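Side-chain contact in DUF192 domain-containing protein (Novosphingobium aromaticivorans, PDB 3M7A), which is of unknown function, a member of the DUF192 (COG1430) family whose precursor is predicted to carry a signal sequence: residues Ala41-Ser44 / Ala45-Ala48. Residues are numbered along the deposited sequence; the frame is centred on the assembly and turned at random.
Sequences ARTS and AEQA. With EDO (1,2-ethanediol), chain C.
Gln47 N donates to Thr43 O and Ala48 N to Ser44 O, both at 2.9 Å, starting the helical spiral as the chain leaves strand 32-41 and turns into helix 44-49. On this backbone Thr43 and Glu46 close a capping box. Thr43 is the N-cap. With chi1 at 70°, Thr43 OG1 is held between the backbone N and the carbonyl carbon and accepts from Glu46 N at 2.9 Å; a hydroxyl oxygen one bond from CB is short enough to turn back on an amide of the first turn. Glu46 returns the bond, its extended chain bringing Glu46 OE1 back to Thr43 N at 3.0 Å. Glu46 OE1 also accepts from Arg42 N at 2.9 Å, the two amides arriving on its anti side from opposite faces of the carboxylate plane. Ethanediol, probably from the crystallisation liquor, spans the carboxylate, O2 on OE1 and O1 on OE2. Gln47 suits its place by having both a donor and an acceptor: Gln47 NE2 reaches Arg42 O at 2.9 Å, from above the carbonyl plane, while OE1 binds Arg67. The small, buried Ala41 suits a place where its CB lies 4.0 Å from Glu46 CB and also packs on Phe65 of strand 61-66. Two amides and the nearby helix N-terminus would probably stabilise a negative Glu46, and the reciprocal bonds probably help fix where the helix begins.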
ATOM      1  N   ALA A  41      -5.039  -5.947   4.927  1.00  5.28           N
ATOM      2  CA  ALA A  41      -5.261  -5.647   6.341  1.00  5.16           C
ATOM      3  C   ALA A  41      -6.575  -4.901   6.437  1.00  5.99           C
ATOM      4  O   ALA A  41      -6.738  -3.831   5.846  1.00  6.33           O
ATOM      5  CB  ALA A  41      -4.128  -4.774   6.872  1.00  6.10           C
ATOM      6  N   ARG A  42      -7.513  -5.473   7.183  1.00  5.96           N
ATOM      7  CA  ARG A  42      -8.843  -4.882   7.293  1.00  7.29           C
ATOM      8  C   ARG A  42      -9.230  -4.415   8.690  1.00  6.14           C
ATOM      9  O   ARG A  42      -9.722  -3.303   8.863  1.00  7.02           O
ATOM     10  CB  ARG A  42      -9.911  -5.843   6.810  1.00  9.39           C
ATOM     11  CG  ARG A  42     -11.124  -5.103   6.425  1.00 16.02           C
ATOM     12  CD  ARG A  42     -12.175  -5.918   5.859  1.00 17.75           C
ATOM     13  NE  ARG A  42     -12.006  -6.439   4.498  1.00 14.08           N
ATOM     14  CZ  ARG A  42     -12.383  -5.847   3.357  1.00 11.95           C
ATOM     15  NH1 ARG A  42     -12.824  -4.593   3.321  1.00 12.45           N
ATOM     16  NH2 ARG A  42     -12.330  -6.540   2.242  1.00 15.57           N
ATOM     17  N   THR A  43      -9.055  -5.249   9.707  1.00  6.24           N
ATOM     18  CA  THR A  43      -9.476  -4.845  11.036  1.00  5.67           C
ATOM     19  C   THR A  43      -8.587  -3.710  11.538  1.00  5.71           C
ATOM     20  O   THR A  43      -7.445  -3.559  11.073  1.00  6.36           O
ATOM     21  CB  THR A  43      -9.469  -5.984  12.049  1.00  6.24           C
ATOM     22  OG1 THR A  43      -8.096  -6.341  12.314  1.00  5.86           O
ATOM     23  CG2 THR A  43     -10.270  -7.209  11.587  1.00  8.52           C
ATOM     24  N   SER A  44      -9.064  -2.969  12.525  1.00  7.19           N
ATOM     25  CA  SER A  44      -8.245  -1.917  13.095  0.50  7.96           C
ATOM     26  C   SER A  44      -6.922  -2.483  13.634  1.00  6.60           C
ATOM     27  O   SER A  44      -5.872  -1.869  13.469  1.00  6.25           O
ATOM     28  CB  SER A  44      -8.987  -1.161  14.199  0.50  9.01           C
ATOM     29  OG  SER A  44     -10.146  -0.519  13.704  0.50 12.28           O
ATOM     30  N   ALA A  45      -6.960  -3.659  14.259  1.00  6.16           N
ATOM     31  CA  ALA A  45      -5.753  -4.269  14.786  1.00  5.70           C
ATOM     32  C   ALA A  45      -4.818  -4.736  13.674  1.00  4.97           C
ATOM     33  O   ALA A  45      -3.599  -4.570  13.795  1.00  5.36           O
ATOM     34  CB  ALA A  45      -6.096  -5.408  15.720  1.00  7.77           C
ATOM     35  N   GLU A  46      -5.361  -5.293  12.576  1.00  5.47           N
ATOM     36  CA  GLU A  46      -4.511  -5.670  11.455  1.00  5.93           C
ATOM     37  C   GLU A  46      -3.806  -4.431  10.915  1.00  5.63           C
ATOM     38  O   GLU A  46      -2.616  -4.468  10.580  1.00  4.96           O
ATOM     39  CB  GLU A  46      -5.326  -6.348  10.351  1.00  5.44           C
ATOM     40  CG  GLU A  46      -5.701  -7.797  10.698  1.00  5.14           C
ATOM     41  CD  GLU A  46      -6.733  -8.432   9.773  1.00  6.00           C
ATOM     42  OE1 GLU A  46      -7.470  -7.700   9.065  1.00  6.18           O
ATOM     43  OE2 GLU A  46      -6.811  -9.682   9.773  1.00  6.76           O
ATOM     44  N   GLN A  47      -4.536  -3.331  10.822  1.00  5.05           N
ATOM     45  CA  GLN A  47      -3.982  -2.104  10.296  1.00  5.41           C
ATOM     46  C   GLN A  47      -2.954  -1.462  11.256  1.00  5.23           C
ATOM     47  O   GLN A  47      -2.024  -0.812  10.800  1.00  6.42           O
ATOM     48  CB  GLN A  47      -5.088  -1.110   9.947  1.00  5.57           C
ATOM     49  CG  GLN A  47      -6.029  -1.576   8.859  1.00  5.97           C
ATOM     50  CD  GLN A  47      -7.013  -0.490   8.446  1.00  9.54           C
ATOM     51  OE1 GLN A  47      -6.606   0.648   8.222  1.00 11.43           O
ATOM     52  NE2 GLN A  47      -8.298  -0.816   8.426  1.00 15.05           N
ATOM     53  N   ALA A  48      -3.124  -1.653  12.564  1.00  5.66           N
ATOM     54  CA  ALA A  48      -2.171  -1.139  13.546  1.00  5.12           C
ATOM     55  C   ALA A  48      -0.870  -1.933  13.518  1.00  5.64           C
ATOM     56  O   ALA A  48       0.198  -1.412  13.860  1.00  6.37           O
ATOM     57  CB  ALA A  48      -2.792  -1.185  14.950  1.00  6.07           C
TER
HETATM   58  C1  EDO C 201      -9.026 -11.267   7.479  1.00 11.04           C
HETATM   59  O1  EDO C 201      -7.609 -11.095   7.656  1.00  8.42           O
HETATM   60  C2  EDO C 201      -9.734  -9.919   7.315  1.00  9.54           C
HETATM   61  O2  EDO C 201      -9.747  -9.181   8.555  1.00  9.38           O